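PDB 4QF3: bromodomain adjacent to zinc finger domain protein 2B from Homo sapiens, which probably reads histone tails through its zinc-binding PHD finger and so takes part in chromatin-based control of transcription. Local coordinates for residues A[5-10]-A[21-26]; A[14-19]-A[30-35]; A[25-30]-A[48-53]. All coordinates share one frame; numbering follows the deposited sequence.

Contact 1: residues A[5-10]-A[21-26]; sequences MKVYCQ and LLLCDG. With ZN (zinc ion), chain C; ZN (zinc ion), chain D.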
ATOM      1  N   MET A   5      -4.813 -14.117  -6.236  1.00 35.04           N
ATOM      2  CA  MET A   5      -4.550 -12.678  -6.066  1.00 32.70           C
ATOM      3  C   MET A   5      -3.134 -12.557  -5.495  1.00 31.75           C
ATOM      4  O   MET A   5      -2.866 -13.084  -4.404  1.00 32.66           O
ATOM      5  CB  MET A   5      -5.549 -12.059  -5.078  1.00 37.00           C
ATOM      6  CG  MET A   5      -6.922 -12.734  -4.973  1.00 79.55           C
ATOM      7  SD  MET A   5      -8.014 -12.365  -6.358  1.00137.79           S
ATOM      8  CE  MET A   5      -9.628 -12.549  -5.608  1.00 97.82           C
ATOM      9  N   LYS A   6      -2.233 -11.890  -6.225  1.00 37.81           N
ATOM     10  CA  LYS A   6      -0.928 -11.472  -5.645  1.00 34.92           C
ATOM     11  C   LYS A   6      -0.839  -9.955  -5.734  1.00 27.29           C
ATOM     12  O   LYS A   6      -1.203  -9.364  -6.753  1.00 31.76           O
ATOM     13  CB  LYS A   6       0.297 -12.125  -6.295  1.00 42.88           C
ATOM     14  CG  LYS A   6       1.616 -11.766  -5.574  1.00 36.77           C
ATOM     15  CD  LYS A   6       2.662 -12.860  -5.715  1.00 42.70           C
ATOM     16  CE  LYS A   6       4.091 -12.354  -5.558  1.00 52.41           C
ATOM     17  NZ  LYS A   6       4.404 -11.914  -4.174  1.00 62.75           N
ATOM     18  N   VAL A   7      -0.433  -9.352  -4.616  1.00 30.37           N
ATOM     19  CA  VAL A   7      -0.341  -7.909  -4.523  1.00 31.21           C
ATOM     20  C   VAL A   7       1.012  -7.433  -4.934  1.00 20.77           C
ATOM     21  O   VAL A   7       2.058  -7.996  -4.583  1.00 24.91           O
ATOM     22  CB  VAL A   7      -0.647  -7.405  -3.098  1.00 30.67           C
ATOM     23  CG1 VAL A   7      -0.393  -5.898  -2.992  1.00 39.26           C
ATOM     24  CG2 VAL A   7      -2.102  -7.715  -2.769  1.00 34.59           C
ATOM     25  N   TYR A   8       0.992  -6.417  -5.793  1.00 20.04           N
ATOM     26  CA  TYR A   8       2.233  -5.800  -6.245  0.50 20.48           C
ATOM     27  C   TYR A   8       2.138  -4.308  -5.884  1.00 24.26           C
ATOM     28  O   TYR A   8       1.049  -3.743  -5.815  1.00 26.73           O
ATOM     29  CB  TYR A   8       2.501  -6.055  -7.758  0.50 24.57           C
ATOM     30  CG  TYR A   8       2.758  -7.534  -8.203  0.50 21.81           C
ATOM     31  CD1 TYR A   8       4.044  -8.021  -8.414  0.50 19.71           C
ATOM     32  CD2 TYR A   8       1.702  -8.397  -8.449  0.50 28.68           C
ATOM     33  CE1 TYR A   8       4.261  -9.326  -8.790  0.50 21.59           C
ATOM     34  CE2 TYR A   8       1.920  -9.693  -8.860  0.50 20.85           C
ATOM     35  CZ  TYR A   8       3.199 -10.149  -9.009  0.50 19.28           C
ATOM     36  OH  TYR A   8       3.344 -11.469  -9.426  0.50 30.76           O
ATOM     37  N   CYS A   9       3.273  -3.685  -5.677  1.00 17.23           N
ATOM     38  CA  CYS A   9       3.295  -2.229  -5.399  1.00 18.76           C
ATOM     39  C   CYS A   9       2.844  -1.419  -6.634  1.00 18.26           C
ATOM     40  O   CYS A   9       3.290  -1.677  -7.769  1.00 18.44           O
ATOM     41  CB  CYS A   9       4.723  -1.847  -5.099  1.00 16.77           C
ATOM     42  SG  CYS A   9       5.012  -0.072  -4.873  1.00 18.07           S
ATOM     43  N   GLN A  10       1.930  -0.458  -6.449  1.00 17.76           N
ATOM     44  CA  GLN A  10       1.441   0.368  -7.577  1.00 20.06           C
ATOM     45  C   GLN A  10       2.540   1.127  -8.275  1.00 21.44           C
ATOM     46  O   GLN A  10       2.437   1.396  -9.486  1.00 21.32           O
ATOM     47  CB  GLN A  10       0.429   1.378  -7.063  1.00 24.80           C
ATOM     48  CG  GLN A  10      -0.829   0.759  -6.544  1.00 27.48           C
ATOM     49  CD  GLN A  10      -1.731   0.345  -7.694  1.00 50.73           C
ATOM     50  OE1 GLN A  10      -1.834  -0.844  -8.032  1.00 48.38           O
ATOM     51  NE2 GLN A  10      -2.351   1.333  -8.338  1.00 71.60           N
ATOM     52  N   LEU A  21       5.248  -3.434   2.253  1.00 18.11           N
ATOM     53  CA  LEU A  21       4.285  -3.281   1.195  1.00 18.77           C
ATOM     54  C   LEU A  21       2.912  -3.072   1.838  1.00 19.81           C
ATOM     55  O   LEU A  21       2.203  -4.013   2.254  1.00 21.28           O
ATOM     56  CB  LEU A  21       4.361  -4.497   0.257  1.00 21.09           C
ATOM     57  CG  LEU A  21       3.364  -4.552  -0.876  1.00 26.41           C
ATOM     58  CD1 LEU A  21       3.548  -3.364  -1.775  1.00 26.68           C
ATOM     59  CD2 LEU A  21       3.584  -5.844  -1.671  1.00 29.74           C
ATOM     60  N   LEU A  22       2.562  -1.805   1.941  1.00 17.52           N
ATOM     61  CA  LEU A  22       1.296  -1.379   2.583  1.00 15.64           C
ATOM     62  C   LEU A  22       0.050  -1.666   1.763  1.00 17.06           C
ATOM     63  O   LEU A  22      -0.025  -1.210   0.609  1.00 21.98           O
ATOM     64  CB  LEU A  22       1.377   0.115   2.940  1.00 15.82           C
ATOM     65  CG  LEU A  22       2.610   0.560   3.709  1.00 17.20           C
ATOM     66  CD1 LEU A  22       2.383   2.011   4.045  1.00 18.08           C
ATOM     67  CD2 LEU A  22       2.930  -0.280   4.948  1.00 18.07           C
ATOM     68  N   LEU A  23      -0.882  -2.410   2.345  1.00 20.81           N
ATOM     69  CA  LEU A  23      -2.070  -2.853   1.640  1.00 21.86           C
ATOM     70  C   LEU A  23      -3.216  -2.059   2.174  1.00 18.16           C
ATOM     71  O   LEU A  23      -3.483  -2.051   3.406  1.00 23.16           O
ATOM     72  CB  LEU A  23      -2.319  -4.355   1.850  1.00 28.93           C
ATOM     73  CG  LEU A  23      -1.080  -5.246   1.748  1.00 55.56           C
ATOM     74  CD1 LEU A  23      -1.378  -6.694   2.143  1.00 58.49           C
ATOM     75  CD2 LEU A  23      -0.503  -5.152   0.341  1.00 61.62           C
ATOM     76  N   CYS A  24      -3.922  -1.413   1.260  1.00 20.13           N
ATOM     77  CA  CYS A  24      -5.006  -0.504   1.604  1.00 19.54           C
ATOM     78  C   CYS A  24      -6.265  -1.278   1.981  1.00 23.20           C
ATOM     79  O   CYS A  24      -6.731  -2.095   1.196  1.00 25.70           O
ATOM     80  CB  CYS A  24      -5.343   0.488   0.501  1.00 20.39           C
ATOM     81  SG  CYS A  24      -6.669   1.652   0.970  1.00 20.58           S
ATOM     82  N   ASP A  25      -6.821  -0.953   3.146  1.00 20.11           N
ATOM     83  CA  ASP A  25      -8.036  -1.648   3.607  1.00 30.43           C
ATOM     84  C   ASP A  25      -9.234  -1.207   2.795  1.00 32.29           C
ATOM     85  O   ASP A  25     -10.247  -1.928   2.732  1.00 31.55           O
ATOM     86  CB  ASP A  25      -8.304  -1.342   5.068  1.00 25.33           C
ATOM     87  CG  ASP A  25      -7.947  -2.473   5.954  1.00 59.97           C
ATOM     88  OD1 ASP A  25      -8.851  -3.281   6.248  1.00 72.21           O
ATOM     89  OD2 ASP A  25      -6.767  -2.559   6.326  1.00 65.72           O
ATOM     90  N   GLY A  26      -9.141  -0.020   2.203  1.00 27.29           N
ATOM     91  CA  GLY A  26     -10.214   0.528   1.380  1.00 30.60           C
ATOM     92  C   GLY A  26     -10.348  -0.114   0.025  1.00 42.95           C
ATOM     93  O   GLY A  26     -11.415  -0.641  -0.320  1.00 43.60           O
TER
HETATM   94 ZN    ZN C2001       7.320  -0.406  -4.610  1.00 20.58          ZN
HETATM   95 ZN    ZN D2002      -6.990   2.764  -1.058  1.00 21.94          ZN

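Contact 2: residues A[14-19]-A[30-35]; sequences KGDNEE and GCHTYC. With ZN (zinc ion), chain C.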
ATOM      1  N   LYS A  14       6.562  -4.460  -8.006  1.00 20.95           N
ATOM      2  CA  LYS A  14       7.130  -5.642  -7.358  1.00 22.96           C
ATOM      3  C   LYS A  14       6.352  -6.030  -6.104  1.00 25.19           C
ATOM      4  O   LYS A  14       5.776  -5.179  -5.429  1.00 23.14           O
ATOM      5  CB  LYS A  14       8.596  -5.431  -7.048  1.00 27.12           C
ATOM      6  CG  LYS A  14       9.382  -4.902  -8.240  1.00 33.62           C
ATOM      7  CD  LYS A  14      10.861  -4.714  -7.934  1.00 60.42           C
ATOM      8  CE  LYS A  14      11.692  -5.923  -8.329  1.00 74.55           C
ATOM      9  NZ  LYS A  14      13.104  -5.531  -8.584  1.00 57.33           N
ATOM     10  N   GLY A  15       6.389  -7.309  -5.742  1.00 25.65           N
ATOM     11  CA  GLY A  15       5.695  -7.816  -4.543  1.00 26.64           C
ATOM     12  C   GLY A  15       6.609  -8.293  -3.428  1.00 26.84           C
ATOM     13  O   GLY A  15       6.194  -9.023  -2.513  1.00 27.64           O
ATOM     14  N   ASP A  16       7.848  -7.839  -3.460  1.00 25.10           N
ATOM     15  CA  ASP A  16       8.801  -8.139  -2.406  1.00 26.55           C
ATOM     16  C   ASP A  16       8.620  -7.253  -1.163  1.00 26.34           C
ATOM     17  O   ASP A  16       7.774  -6.343  -1.154  1.00 24.02           O
ATOM     18  CB  ASP A  16      10.249  -8.031  -2.953  1.00 35.14           C
ATOM     19  CG  ASP A  16      10.630  -6.623  -3.432  1.00 39.28           C
ATOM     20  OD1 ASP A  16       9.774  -5.730  -3.611  1.00 30.10           O
ATOM     21  OD2 ASP A  16      11.826  -6.387  -3.668  1.00 44.70           O
ATOM     22  N   ASN A  17       9.452  -7.453  -0.139  1.00 27.84           N
ATOM     23  CA  ASN A  17       9.446  -6.599   1.037  1.00 30.12           C
ATOM     24  C   ASN A  17       8.042  -6.479   1.595  1.00 24.47           C
ATOM     25  O   ASN A  17       7.527  -5.369   1.812  1.00 23.16           O
ATOM     26  CB  ASN A  17       9.980  -5.198   0.730  1.00 29.30           C
ATOM     27  CG  ASN A  17      11.472  -5.060   0.950  1.00 42.17           C
ATOM     28  OD1 ASN A  17      12.186  -4.503   0.104  1.00 36.67           O
ATOM     29  ND2 ASN A  17      11.952  -5.542   2.084  1.00 34.86           N
ATOM     30  N   GLU A  18       7.418  -7.611   1.867  1.00 27.42           N
ATOM     31  CA  GLU A  18       6.031  -7.631   2.256  1.00 26.28           C
ATOM     32  C   GLU A  18       5.703  -6.826   3.505  1.00 21.97           C
ATOM     33  O   GLU A  18       4.648  -6.212   3.551  1.00 24.76           O
ATOM     34  CB  GLU A  18       5.547  -9.089   2.351  1.00 34.52           C
ATOM     35  CG  GLU A  18       5.308  -9.685   0.966  1.00 57.72           C
ATOM     36  CD  GLU A  18       5.810 -11.107   0.816  1.00 84.03           C
ATOM     37  OE1 GLU A  18       5.409 -11.969   1.628  1.00 91.41           O
ATOM     38  OE2 GLU A  18       6.594 -11.357  -0.128  1.00 56.23           O
ATOM     39  N   GLU A  19       6.606  -6.770   4.483  1.00 24.67           N
ATOM     40  CA  GLU A  19       6.361  -6.001   5.715  1.00 26.79           C
ATOM     41  C   GLU A  19       6.206  -4.509   5.410  1.00 26.44           C
ATOM     42  O   GLU A  19       5.510  -3.770   6.120  1.00 27.26           O
ATOM     43  CB  GLU A  19       7.516  -6.206   6.709  1.00 34.69           C
ATOM     44  CG  GLU A  19       7.449  -5.321   7.948  1.00 38.32           C
ATOM     45  CD  GLU A  19       8.257  -5.897   9.111  1.00 34.12           C
ATOM     46  OE1 GLU A  19       7.810  -6.941   9.626  1.00 44.62           O
ATOM     47  OE2 GLU A  19       9.305  -5.321   9.462  1.00 56.79           O
ATOM     48  N   GLY A  30      -1.696  -1.838  -3.223  1.00 21.48           N
ATOM     49  CA  GLY A  30      -0.449  -1.885  -2.453  1.00 19.47           C
ATOM     50  C   GLY A  30       0.554  -0.842  -2.860  1.00 19.39           C
ATOM     51  O   GLY A  30       0.600  -0.374  -3.988  1.00 20.50           O
ATOM     52  N   CYS A  31       1.360  -0.396  -1.886  1.00 17.72           N
ATOM     53  CA  CYS A  31       2.457   0.475  -2.197  1.00 17.46           C
ATOM     54  C   CYS A  31       3.503   0.382  -1.108  1.00 18.24           C
ATOM     55  O   CYS A  31       3.178   0.472   0.086  1.00 16.24           O
ATOM     56  CB  CYS A  31       1.972   1.910  -2.351  1.00 20.23           C
ATOM     57  SG  CYS A  31       3.165   3.087  -3.043  1.00 21.53           S
ATOM     58  N   HIS A  32       4.766   0.239  -1.486  1.00 16.22           N
ATOM     59  CA  HIS A  32       5.826   0.211  -0.456  1.00 17.13           C
ATOM     60  C   HIS A  32       6.024   1.549   0.235  1.00 15.49           C
ATOM     61  O   HIS A  32       5.894   2.590  -0.384  1.00 16.01           O
ATOM     62  CB  HIS A  32       7.173  -0.100  -1.101  1.00 18.62           C
ATOM     63  CG  HIS A  32       7.283  -1.508  -1.635  1.00 17.15           C
ATOM     64  ND1 HIS A  32       7.384  -1.798  -2.981  1.00 21.96           N
ATOM     65  CD2 HIS A  32       7.297  -2.697  -0.983  1.00 21.37           C
ATOM     66  CE1 HIS A  32       7.507  -3.111  -3.130  1.00 16.20           C
ATOM     67  NE2 HIS A  32       7.453  -3.677  -1.934  1.00 19.41           N
ATOM     68  N   THR A  33       6.365   1.479   1.518  1.00 16.78           N
ATOM     69  CA  THR A  33       6.677   2.681   2.255  1.00 19.15           C
ATOM     70  C   THR A  33       7.663   3.568   1.464  1.00 17.03           C
ATOM     71  O   THR A  33       7.495   4.806   1.343  1.00 18.88           O
ATOM     72  CB  THR A  33       7.312   2.254   3.593  1.00 19.54           C
ATOM     73  OG1 THR A  33       8.368   1.319   3.338  1.00 20.19           O
ATOM     74  CG2 THR A  33       6.316   1.696   4.578  1.00 19.84           C
ATOM     75  N   TYR A  34       8.711   2.957   0.886  1.00 18.09           N
ATOM     76  CA  TYR A  34       9.809   3.673   0.254  1.00 16.42           C
ATOM     77  C   TYR A  34       9.547   4.053  -1.187  1.00 18.47           C
ATOM     78  O   TYR A  34      10.360   4.719  -1.814  1.00 21.07           O
ATOM     79  CB  TYR A  34      11.093   2.825   0.356  1.00 19.70           C
ATOM     80  CG  TYR A  34      10.940   1.398  -0.163  1.00 18.67           C
ATOM     81  CD1 TYR A  34      10.904   1.120  -1.533  1.00 18.90           C
ATOM     82  CD2 TYR A  34      10.804   0.345   0.699  1.00 18.76           C
ATOM     83  CE1 TYR A  34      10.774  -0.169  -1.993  1.00 20.13           C
ATOM     84  CE2 TYR A  34      10.703  -0.954   0.251  1.00 19.57           C
ATOM     85  CZ  TYR A  34      10.666  -1.199  -1.116  1.00 22.46           C
ATOM     86  OH  TYR A  34      10.509  -2.528  -1.543  1.00 24.24           O
ATOM     87  N   CYS A  35       8.397   3.613  -1.704  1.00 17.96           N
ATOM     88  CA  CYS A  35       7.925   3.961  -3.054  1.00 20.68           C
ATOM     89  C   CYS A  35       6.938   5.124  -3.025  1.00 18.94           C
ATOM     90  O   CYS A  35       6.787   5.801  -4.038  1.00 21.03           O
ATOM     91  CB  CYS A  35       7.266   2.775  -3.788  1.00 20.35           C
ATOM     92  SG  CYS A  35       8.484   1.521  -4.251  1.00 21.42           S
TER
HETATM   93 ZN    ZN C2001       7.320  -0.406  -4.610  1.00 20.58          ZN
HETATM   94  O   HOH W   1      10.584  -3.105  -4.290  1.00 30.40           O

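Contact 3: residues A[25-30]-A[48-53]; sequences DGCDKG and WFCPAC. With ZN (zinc ion), chain D.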
ATOM      1  N   ASP A  25      -6.821  -0.953   3.146  1.00 20.11           N
ATOM      2  CA  ASP A  25      -8.036  -1.648   3.607  1.00 30.43           C
ATOM      3  C   ASP A  25      -9.234  -1.207   2.795  1.00 32.29           C
ATOM      4  O   ASP A  25     -10.247  -1.928   2.732  1.00 31.55           O
ATOM      5  CB  ASP A  25      -8.304  -1.342   5.068  1.00 25.33           C
ATOM      6  CG  ASP A  25      -7.947  -2.473   5.954  1.00 59.97           C
ATOM      7  OD1 ASP A  25      -8.851  -3.281   6.248  1.00 72.21           O
ATOM      8  OD2 ASP A  25      -6.767  -2.559   6.326  1.00 65.72           O
ATOM      9  N   GLY A  26      -9.141  -0.020   2.203  1.00 27.29           N
ATOM     10  CA  GLY A  26     -10.214   0.528   1.380  1.00 30.60           C
ATOM     11  C   GLY A  26     -10.348  -0.114   0.025  1.00 42.95           C
ATOM     12  O   GLY A  26     -11.415  -0.641  -0.320  1.00 43.60           O
ATOM     13  N   CYS A  27      -9.269  -0.060  -0.749  1.00 26.04           N
ATOM     14  CA  CYS A  27      -9.253  -0.458  -2.153  1.00 26.07           C
ATOM     15  C   CYS A  27      -8.389  -1.660  -2.502  1.00 28.82           C
ATOM     16  O   CYS A  27      -8.345  -2.065  -3.681  1.00 34.77           O
ATOM     17  CB  CYS A  27      -8.770   0.697  -3.023  1.00 27.66           C
ATOM     18  SG  CYS A  27      -7.026   1.157  -2.752  1.00 23.95           S
ATOM     19  N   ASP A  28      -7.710  -2.220  -1.509  1.00 25.63           N
ATOM     20  CA  ASP A  28      -6.835  -3.384  -1.662  1.00 29.18           C
ATOM     21  C   ASP A  28      -5.630  -3.190  -2.589  1.00 38.84           C
ATOM     22  O   ASP A  28      -5.023  -4.188  -2.997  1.00 39.74           O
ATOM     23  CB  ASP A  28      -7.642  -4.621  -2.120  1.00 49.74           C
ATOM     24  CG  ASP A  28      -8.823  -4.915  -1.220  1.00 51.13           C
ATOM     25  OD1 ASP A  28      -8.656  -4.897   0.024  1.00 42.09           O
ATOM     26  OD2 ASP A  28      -9.917  -5.183  -1.760  1.00 95.29           O
ATOM     27  N   LYS A  29      -5.256  -1.940  -2.897  1.00 27.48           N
ATOM     28  CA  LYS A  29      -4.061  -1.701  -3.696  1.00 21.31           C
ATOM     29  C   LYS A  29      -2.891  -1.597  -2.712  1.00 23.81           C
ATOM     30  O   LYS A  29      -3.102  -1.331  -1.544  1.00 23.34           O
ATOM     31  CB  LYS A  29      -4.183  -0.446  -4.471  1.00 23.21           C
ATOM     32  CG  LYS A  29      -5.203  -0.562  -5.606  1.00 30.56           C
ATOM     33  CD  LYS A  29      -5.297   0.722  -6.382  1.00 39.89           C
ATOM     34  CE  LYS A  29      -6.229   0.512  -7.575  1.00 69.65           C
ATOM     35  NZ  LYS A  29      -6.706   1.801  -8.142  1.00 79.08           N
ATOM     36  N   GLY A  30      -1.696  -1.838  -3.223  1.00 21.48           N
ATOM     37  CA  GLY A  30      -0.449  -1.885  -2.453  1.00 19.47           C
ATOM     38  C   GLY A  30       0.554  -0.842  -2.860  1.00 19.39           C
ATOM     39  O   GLY A  30       0.600  -0.374  -3.988  1.00 20.50           O
ATOM     40  N   TRP A  48      -4.037   0.173   7.153  1.00 23.29           N
ATOM     41  CA  TRP A  48      -3.602   1.252   6.247  1.00 17.63           C
ATOM     42  C   TRP A  48      -4.729   1.679   5.291  1.00 18.41           C
ATOM     43  O   TRP A  48      -5.448   0.828   4.816  1.00 22.37           O
ATOM     44  CB  TRP A  48      -2.414   0.742   5.458  1.00 20.74           C
ATOM     45  CG  TRP A  48      -1.888   1.720   4.488  1.00 18.85           C
ATOM     46  CD1 TRP A  48      -1.892   1.586   3.129  1.00 23.70           C
ATOM     47  CD2 TRP A  48      -1.309   2.986   4.772  1.00 18.53           C
ATOM     48  NE1 TRP A  48      -1.334   2.686   2.557  1.00 21.44           N
ATOM     49  CE2 TRP A  48      -0.969   3.570   3.535  1.00 18.69           C
ATOM     50  CE3 TRP A  48      -1.056   3.690   5.932  1.00 19.83           C
ATOM     51  CZ2 TRP A  48      -0.361   4.802   3.433  1.00 18.69           C
ATOM     52  CZ3 TRP A  48      -0.417   4.914   5.834  1.00 21.61           C
ATOM     53  CH2 TRP A  48      -0.136   5.486   4.585  1.00 19.07           C
ATOM     54  N   PHE A  49      -4.892   2.994   5.106  1.00 19.69           N
ATOM     55  CA  PHE A  49      -5.735   3.546   4.038  1.00 19.43           C
ATOM     56  C   PHE A  49      -4.859   4.448   3.204  1.00 21.28           C
ATOM     57  O   PHE A  49      -4.144   5.346   3.755  1.00 21.64           O
ATOM     58  CB  PHE A  49      -6.908   4.309   4.672  1.00 23.13           C
ATOM     59  CG  PHE A  49      -7.897   3.396   5.342  1.00 24.60           C
ATOM     60  CD1 PHE A  49      -8.859   2.748   4.581  1.00 27.85           C
ATOM     61  CD2 PHE A  49      -7.815   3.148   6.715  1.00 29.72           C
ATOM     62  CE1 PHE A  49      -9.740   1.851   5.187  1.00 33.14           C
ATOM     63  CE2 PHE A  49      -8.699   2.257   7.318  1.00 26.74           C
ATOM     64  CZ  PHE A  49      -9.650   1.628   6.557  1.00 27.17           C
ATOM     65  N   CYS A  50      -4.910   4.207   1.899  1.00 18.05           N
ATOM     66  CA  CYS A  50      -3.968   4.840   0.973  1.00 21.09           C
ATOM     67  C   CYS A  50      -4.386   6.288   0.729  1.00 21.86           C
ATOM     68  O   CYS A  50      -5.489   6.730   1.029  1.00 20.56           O
ATOM     69  CB  CYS A  50      -3.865   4.097  -0.359  1.00 20.65           C
ATOM     70  SG  CYS A  50      -5.286   4.354  -1.433  1.00 20.32           S
ATOM     71  N   PRO A  51      -3.465   7.084   0.169  1.00 21.71           N
ATOM     72  CA  PRO A  51      -3.789   8.487   0.056  1.00 19.76           C
ATOM     73  C   PRO A  51      -4.993   8.763  -0.875  1.00 20.39           C
ATOM     74  O   PRO A  51      -5.696   9.740  -0.703  1.00 19.42           O
ATOM     75  CB  PRO A  51      -2.473   9.075  -0.520  1.00 24.17           C
ATOM     76  CG  PRO A  51      -1.414   8.149  -0.089  1.00 24.36           C
ATOM     77  CD  PRO A  51      -2.051   6.794  -0.134  1.00 22.09           C
ATOM     78  N   ALA A  52      -5.184   7.910  -1.873  1.00 21.22           N
ATOM     79  CA  ALA A  52      -6.319   8.108  -2.803  1.00 22.70           C
ATOM     80  C   ALA A  52      -7.626   7.904  -2.052  1.00 21.62           C
ATOM     81  O   ALA A  52      -8.563   8.685  -2.186  1.00 20.93           O
ATOM     82  CB  ALA A  52      -6.226   7.162  -3.982  1.00 22.52           C
ATOM     83  N   CYS A  53      -7.660   6.869  -1.205  1.00 20.47           N
ATOM     84  CA  CYS A  53      -8.871   6.616  -0.416  1.00 18.81           C
ATOM     85  C   CYS A  53      -9.146   7.684   0.617  1.00 22.49           C
ATOM     86  O   CYS A  53     -10.259   8.103   0.764  1.00 22.84           O
ATOM     87  CB  CYS A  53      -8.818   5.246   0.237  1.00 20.06           C
ATOM     88  SG  CYS A  53      -9.058   3.849  -0.905  1.00 23.08           S
TER
HETATM   89 ZN    ZN D2002      -6.990   2.764  -1.058  1.00 21.94          ZN
HETATM   90  O   HOH W   2      -4.086  -2.651   6.106  1.00 28.21           O
HETATM   91  O   HOH W   3      -1.798   0.976  -0.307  1.00 29.87           O

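Contact 1: residues A[5-10]-A[21-26]
Leu-21 reaches out from strand 21-23 and lays its two methyls against Val-7 and Cys-9. Its CG is anti to the backbone N (chi1 177°), beside the carbonyl carbon. CB of Leu-21 points toward segment 5-10, but neither CB nor CG makes a close contact there; the touching is left to the fork beyond. CD1 takes one side of the fork. It sits 3.8 Å from Cys-9 CB and equally close to the CA of that residue. CD2 takes the other side. It lies 3.9 Å from the backbone O of Val-7 and 4.2 Å from Val-7 CG1. One leucine therefore touches both the apolar valine and the root of a zinc ligand.

CG1 of Val-7 touches both leucines and is anti to its own backbone N (chi1 174°). The same methyl meets CD2 of Leu-23 at 3.4 Å. That is tighter than usual carbon packing. The two side chains cross obliquely near the surface, while Leu-21 is buried. An alanine in place of Leu-21 would probably leave a gap beside Cys-9 CB and Val-7 CG1 and let the loop shift against the strand.

The packing sets Cys-9 of one metal site against the strand that leads into Cys-24 of the other. Cys-9 SG binds one zinc together with Cys-12, His-32 and Cys-35. Cys-24 follows directly after the strand and binds the other zinc with Cys-27, Cys-50 and Cys-53. Gln-10 pairs through its backbone with Gly-30, which adds a polar tie beside the apolar one. An apolar cluster between the first zinc knuckle and the small antiparallel sheet belongs to the cross-brace PHD fold, in which ligands of the two zinc ions interleave along the chain.

Contact 2: residues A[14-19]-A[30-35]
In the zinc site of three cysteines and one histidine of the PHD finger, the ligand His-32 is backed by the Asp-16 carbonyl. ND1 of His-32 binds the zinc ion at 2.1 Å. NE2, the other ring nitrogen, donates to Asp-16 O at 2.8 Å with an N-H...O angle of 170°. The oxygen lies in the imidazole plane, but NE2 stands above the carbonyl plane. The ring is thus held at both nitrogens, which fixes its rotation. The Asp-16 carboxylate stands at 78° to the imidazole, with OD1 3.5 Å from His-32 CE1. Its charge would probably polarise the ring further.

Tyr-34 lies across one face of the histidine. Its CG lies between the backbone N and the carbonyl carbon (chi1 53°), which starts the ring on the side of His-32. Its OH sits 3.2 Å above the imidazole plane, over the centre, while His-32 CB lies over the centre of the phenol ring. Water 1 bridges Asp-16 OD1 and Tyr-34 OH, 2.8 Å from each, and lies in the phenol plane. Asn-17 OD1 comes within 3.1 Å of Tyr-34 OH.

Cys-9, Cys-12 and Cys-35 complete the zinc site. His-32 lies on strand 30-32, whose antiparallel partner is strand 21-23, and its side chain touches Leu-21 there. Segment 14-19 flanks the sheet beside this zinc.

Contact 3: residues A[25-30]-A[48-53]
Cys-27, Cys-50 and Cys-53 meet around one zinc ion, with Cys-24 as the fourth ligand. Cys-27 SG and Cys-53 SG bind zinc at 2.3 Å, and Cys-50 SG at 2.4 Å. SG of Cys-53 is anti to the carbonyl carbon (chi1 -73°), which brings it to the metal. Cys-27 CB touches Cys-53 SG at 3.8 Å, and the SG atoms of Cys-27 and Cys-50 stand 3.9 Å apart.

The next shell is N-H groups. Cys-50 is the N-cap of helix 51-57, and its SG accepts from Cys-53 N at 3.5 Å. Lys-29 N donates to Cys-27 SG at 3.6 Å. Gly-26 passes close to Cys-53 SG, where a beta carbon would clash.

Further out, Asp-25 N donates to Trp-48 O at 2.8 Å, nearly along the C=O axis (C=O...N angle 166°). Water 2 also links Asp-25 OD2 to Trp-48 N. The Phe-49 ring packs on the turn, with CE1 3.5 Å from Asp-25 CB.

Four cysteine sulfurs would give this site net negative charge. The backbone N-H donors are likely to offset part of it and steady the thiolates. Metal and backbone bonds, more than apolar packing, tie turn to helix.

In the fold
Contact 1 is partly buried, while contacts 2 and 3 lie at the surface, on opposite sides of the chain's centre. Contact 1 is mainly apolar packing. Contact 2 depends on one hydrogen bond, a water bridge and the zinc held by three cysteines and a histidine. Contact 3 depends on the four-cysteine zinc and a backbone bond. Contacts 1 and 2 use the two neighbouring strands, 21-23 and 30-32, and share the first zinc. Contacts 1 and 3 share Asp-25, Gly-26 and the second zinc. Contact 3 alone involves helix 51-57. Contact 1 thus packs the loop of the first zinc site on the strand that leads to the second.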